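Local coordinates for protein hydrolase, NUDIX family (Clostridium perfringens ATCC 13124, PDB 3F6A) that probably hydrolyses a nucleoside diphosphate linked to another moiety, as other members of the NUDIX hydrolase family do, at residues R5-C15 with H96-T107. Numbering follows the deposited sequence.
Sequences RHFTVSVFIVC and HSHIDFVYYATT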
loop_
_atom_site.group_PDB
_atom_site.type_symbol
_atom_site.label_atom_id
_atom_site.label_comp_id
_atom_site.label_asym_id
_atom_site.label_seq_id
_atom_site.Cartn_x
_atom_site.Cartn_y
_atom_site.Cartn_z
ATOM N N ARG A 5 -15.476 2.379 -3.635
ATOM C CA ARG A 5 -15.420 2.290 -2.172
ATOM C C ARG A 5 -15.122 0.890 -1.607
ATOM O O ARG A 5 -15.830 0.391 -0.724
ATOM C CB ARG A 5 -16.723 2.832 -1.571
ATOM C CG ARG A 5 -17.871 2.986 -2.573
ATOM C CD ARG A 5 -18.319 1.634 -3.129
ATOM N NE ARG A 5 -18.749 0.722 -2.070
ATOM C CZ ARG A 5 -19.323 -0.456 -2.294
ATOM N NH1 ARG A 5 -19.537 -0.876 -3.532
ATOM N NH2 ARG A 5 -19.705 -1.214 -1.280
ATOM N N HIS A 6 -14.051 0.281 -2.109
ATOM C CA HIS A 6 -13.617 -1.050 -1.689
ATOM C C HIS A 6 -12.277 -0.967 -0.967
ATOM O O HIS A 6 -11.473 -1.893 -1.033
ATOM C CB HIS A 6 -13.451 -1.943 -2.917
ATOM C CG HIS A 6 -14.742 -2.355 -3.546
ATOM N ND1 HIS A 6 -14.916 -2.412 -4.911
ATOM C CD2 HIS A 6 -15.907 -2.771 -2.998
ATOM C CE1 HIS A 6 -16.136 -2.846 -5.178
ATOM N NE2 HIS A 6 -16.756 -3.071 -4.034
ATOM N N PHE A 7 -12.046 0.142 -0.281
ATOM C CA PHE A 7 -10.785 0.354 0.419
ATOM C C PHE A 7 -10.990 0.683 1.887
ATOM O O PHE A 7 -11.773 1.570 2.235
ATOM C CB PHE A 7 -10.008 1.479 -0.269
ATOM C CG PHE A 7 -9.570 1.140 -1.668
ATOM C CD1 PHE A 7 -8.316 0.588 -1.906
ATOM C CD2 PHE A 7 -10.423 1.348 -2.747
ATOM C CE1 PHE A 7 -7.922 0.240 -3.201
ATOM C CE2 PHE A 7 -10.039 1.004 -4.042
ATOM C CZ PHE A 7 -8.788 0.453 -4.269
ATOM N N THR A 8 -10.274 -0.040 2.742
ATOM C CA THR A 8 -10.354 0.150 4.180
ATOM C C THR A 8 -8.942 0.182 4.762
ATOM O O THR A 8 -7.968 -0.104 4.064
ATOM C CB THR A 8 -11.111 -1.017 4.850
ATOM O OG1 THR A 8 -10.313 -2.207 4.779
ATOM C CG2 THR A 8 -12.440 -1.277 4.149
ATOM N N VAL A 9 -8.836 0.527 6.042
ATOM C CA VAL A 9 -7.545 0.547 6.715
ATOM C C VAL A 9 -7.648 -0.209 8.033
ATOM O O VAL A 9 -8.741 -0.401 8.569
ATOM C CB VAL A 9 -7.045 1.993 7.002
ATOM C CG1 VAL A 9 -6.908 2.759 5.701
ATOM C CG2 VAL A 9 -7.992 2.715 7.967
ATOM N N SER A 10 -6.503 -0.651 8.536
ATOM C CA SER A 10 -6.416 -1.363 9.805
ATOM C C SER A 10 -5.196 -0.791 10.504
ATOM O O SER A 10 -4.213 -0.451 9.851
ATOM C CB SER A 10 -6.215 -2.871 9.590
ATOM O OG SER A 10 -7.414 -3.490 9.169
ATOM N N VAL A 11 -5.261 -0.680 11.824
ATOM C CA VAL A 11 -4.148 -0.141 12.585
ATOM C C VAL A 11 -3.890 -0.952 13.841
ATOM O O VAL A 11 -4.784 -1.134 14.662
ATOM C CB VAL A 11 -4.409 1.307 13.046
ATOM C CG1 VAL A 11 -3.089 1.986 13.364
ATOM C CG2 VAL A 11 -5.180 2.062 11.993
ATOM N N PHE A 12 -2.663 -1.430 13.978
ATOM C CA PHE A 12 -2.249 -2.178 15.143
ATOM C C PHE A 12 -1.485 -1.170 15.979
ATOM O O PHE A 12 -0.415 -0.708 15.592
ATOM C CB PHE A 12 -1.364 -3.349 14.719
ATOM C CG PHE A 12 -2.136 -4.492 14.121
ATOM C CD1 PHE A 12 -2.623 -5.512 14.931
ATOM C CD2 PHE A 12 -2.410 -4.528 12.756
ATOM C CE1 PHE A 12 -3.369 -6.555 14.392
ATOM C CE2 PHE A 12 -3.160 -5.573 12.206
ATOM C CZ PHE A 12 -3.640 -6.584 13.021
ATOM N N ILE A 13 -2.055 -0.823 17.128
ATOM C CA ILE A 13 -1.462 0.172 18.012
ATOM C C ILE A 13 -0.731 -0.459 19.187
ATOM O O ILE A 13 -1.292 -1.280 19.910
ATOM C CB ILE A 13 -2.554 1.127 18.537
ATOM C CG1 ILE A 13 -3.287 1.747 17.347
ATOM C CG2 ILE A 13 -1.940 2.206 19.415
ATOM C CD1 ILE A 13 -4.498 2.569 17.712
ATOM N N VAL A 14 0.523 -0.061 19.371
ATOM C CA VAL A 14 1.345 -0.587 20.447
ATOM C C VAL A 14 1.642 0.443 21.534
ATOM O O VAL A 14 2.034 1.569 21.244
ATOM C CB VAL A 14 2.696 -1.115 19.890
ATOM C CG1 VAL A 14 3.650 -1.456 21.042
ATOM C CG2 VAL A 14 2.451 -2.336 19.009
ATOM N N CYS A 15 1.437 0.051 22.786
ATOM C CA CYS A 15 1.738 0.915 23.924
ATOM C C CYS A 15 2.735 0.100 24.737
ATOM O O CYS A 15 2.416 -0.999 25.200
ATOM C CB CYS A 15 0.487 1.206 24.759
ATOM S SG CYS A 15 0.786 2.432 26.076
ATOM N N HIS A 96 -18.389 -7.219 1.949
ATOM C CA HIS A 96 -18.218 -7.044 0.517
ATOM C C HIS A 96 -16.705 -7.073 0.333
ATOM O O HIS A 96 -15.961 -6.668 1.229
ATOM C CB HIS A 96 -18.824 -5.718 0.034
ATOM C CG HIS A 96 -18.240 -4.500 0.681
ATOM N ND1 HIS A 96 -17.001 -3.998 0.341
ATOM C CD2 HIS A 96 -18.733 -3.673 1.631
ATOM C CE1 HIS A 96 -16.758 -2.911 1.055
ATOM N NE2 HIS A 96 -17.791 -2.692 1.845
ATOM N N SER A 97 -16.244 -7.580 -0.804
ATOM C CA SER A 97 -14.809 -7.666 -1.041
ATOM C C SER A 97 -14.178 -6.300 -0.854
ATOM O O SER A 97 -14.726 -5.289 -1.287
ATOM C CB SER A 97 -14.523 -8.193 -2.449
ATOM O OG SER A 97 -13.169 -8.599 -2.561
ATOM N N HIS A 98 -13.034 -6.266 -0.184
ATOM C CA HIS A 98 -12.359 -5.003 0.051
ATOM C C HIS A 98 -10.877 -5.172 0.319
ATOM O O HIS A 98 -10.429 -6.207 0.821
ATOM C CB HIS A 98 -13.002 -4.277 1.234
ATOM C CG HIS A 98 -12.994 -5.066 2.507
ATOM N ND1 HIS A 98 -12.033 -4.901 3.484
ATOM C CD2 HIS A 98 -13.837 -6.018 2.970
ATOM C CE1 HIS A 98 -12.290 -5.715 4.494
ATOM N NE2 HIS A 98 -13.380 -6.401 4.206
ATOM N N ILE A 99 -10.127 -4.137 -0.027
ATOM C CA ILE A 99 -8.696 -4.111 0.197
ATOM C C ILE A 99 -8.497 -3.450 1.550
ATOM O O ILE A 99 -9.131 -2.439 1.855
ATOM C CB ILE A 99 -7.983 -3.276 -0.884
ATOM C CG1 ILE A 99 -7.996 -4.039 -2.208
ATOM C CG2 ILE A 99 -6.559 -2.950 -0.452
ATOM C CD1 ILE A 99 -7.425 -3.257 -3.366
ATOM N N ASP A 100 -7.629 -4.024 2.369
ATOM C CA ASP A 100 -7.362 -3.454 3.675
ATOM C C ASP A 100 -5.890 -3.102 3.809
ATOM O O ASP A 100 -5.024 -3.985 3.772
ATOM C CB ASP A 100 -7.764 -4.428 4.780
ATOM C CG ASP A 100 -7.493 -3.873 6.163
ATOM O OD1 ASP A 100 -8.122 -2.862 6.540
ATOM O OD2 ASP A 100 -6.641 -4.444 6.874
ATOM N N PHE A 101 -5.615 -1.806 3.944
ATOM C CA PHE A 101 -4.253 -1.313 4.106
ATOM C C PHE A 101 -3.913 -1.346 5.583
ATOM O O PHE A 101 -4.517 -0.632 6.379
ATOM C CB PHE A 101 -4.127 0.119 3.571
ATOM C CG PHE A 101 -4.215 0.212 2.071
ATOM C CD1 PHE A 101 -3.450 -0.628 1.266
ATOM C CD2 PHE A 101 -5.051 1.142 1.461
ATOM C CE1 PHE A 101 -3.516 -0.541 -0.124
ATOM C CE2 PHE A 101 -5.121 1.234 0.076
ATOM C CZ PHE A 101 -4.353 0.392 -0.716
ATOM N N VAL A 102 -2.937 -2.176 5.940
ATOM C CA VAL A 102 -2.532 -2.345 7.330
ATOM C C VAL A 102 -1.358 -1.484 7.764
ATOM O O VAL A 102 -0.310 -1.487 7.130
ATOM C CB VAL A 102 -2.179 -3.810 7.611
ATOM C CG1 VAL A 102 -1.857 -3.996 9.087
ATOM C CG2 VAL A 102 -3.330 -4.694 7.199
ATOM N N TYR A 103 -1.544 -0.771 8.873
ATOM C CA TYR A 103 -0.519 0.105 9.425
ATOM C C TYR A 103 -0.228 -0.268 10.870
ATOM O O TYR A 103 -1.091 -0.802 11.569
ATOM C CB TYR A 103 -0.997 1.560 9.395
ATOM C CG TYR A 103 -1.193 2.135 8.017
ATOM C CD1 TYR A 103 -0.226 2.955 7.440
ATOM C CD2 TYR A 103 -2.352 1.861 7.283
ATOM C CE1 TYR A 103 -0.404 3.493 6.166
ATOM C CE2 TYR A 103 -2.539 2.396 6.008
ATOM C CZ TYR A 103 -1.558 3.208 5.460
ATOM O OH TYR A 103 -1.730 3.738 4.206
ATOM N N TYR A 104 0.994 0.012 11.314
ATOM C CA TYR A 104 1.383 -0.246 12.694
ATOM C C TYR A 104 1.664 1.131 13.284
ATOM O O TYR A 104 2.153 2.018 12.586
ATOM C CB TYR A 104 2.643 -1.124 12.774
ATOM C CG TYR A 104 2.490 -2.525 12.195
ATOM C CD1 TYR A 104 1.232 -3.101 12.014
ATOM C CD2 TYR A 104 3.611 -3.278 11.852
ATOM C CE1 TYR A 104 1.095 -4.400 11.505
ATOM C CE2 TYR A 104 3.488 -4.573 11.345
ATOM C CZ TYR A 104 2.228 -5.127 11.173
ATOM O OH TYR A 104 2.116 -6.407 10.672
ATOM N N ALA A 105 1.350 1.312 14.560
ATOM C CA ALA A 105 1.559 2.600 15.211
ATOM C C ALA A 105 1.785 2.452 16.708
ATOM O O ALA A 105 1.672 1.366 17.263
ATOM C CB ALA A 105 0.357 3.498 14.968
ATOM N N THR A 106 2.097 3.570 17.353
ATOM C CA THR A 106 2.326 3.595 18.788
ATOM C C THR A 106 1.400 4.628 19.425
ATOM O O THR A 106 0.888 5.513 18.742
ATOM C CB THR A 106 3.780 3.993 19.106
ATOM O OG1 THR A 106 4.046 5.286 18.550
ATOM C CG2 THR A 106 4.759 2.979 18.518
ATOM N N THR A 107 1.185 4.498 20.732
ATOM C CA THR A 107 0.364 5.440 21.492
ATOM C C THR A 107 0.964 5.504 22.903
ATOM O O THR A 107 1.694 4.602 23.312
ATOM C CB THR A 107 -1.122 5.009 21.538
ATOM O OG1 THR A 107 -1.933 6.135 21.906
ATOM C CG2 THR A 107 -1.336 3.886 22.526
#
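Phe12 runs its side chain alongside that of Tyr104, pointing the same way, but the ring planes are turned 85° apart, and Phe12 CD2 comes to the edge of the tyrosine ring, 3.7 Å from Tyr104 CE1. Val102 CG1 lies at the edge of the Phe12 ring, 3.7 Å from Phe12 CE2. In Val102 a chi1 of -176° turns CG1 anti to the backbone N and toward Phe12. Phe12, Val102 and the tyrosine ring suit this face, which helix 138-150 covers: Met143 touches all three and Ala147 touches Phe12, while the tyrosine hydroxyl reaches past them to hydrogen-bond Glu146. Beneath them, strands 7-15 and 98-106 run parallel in the central mixed sheet of the NUDIX fold, joined by a regular ladder from Ile99 N to His6 O (2.8 Å) as far as Thr107 N to Val14 O. Further along the same face the lining turns polar. The Asp100 carboxylate lies within hydrogen-bonding distance of two hydroxyls, Ser10 OG, 2.6 Å from Asp100 OD2, and Thr8 OG1, 2.9 Å from Asp100 OD1. Short hydroxyl side chains fit here, close enough to the backbone to meet a carboxylate on the adjacent strand. On the reverse face, Phe7 CE1 touches Ile99 CD1 at 3.5 Å and Phe7 CD1 touches Phe101 CE2 at 3.8 Å, an apolar cluster that also meets Phe7 and Phe101 of the second subunit.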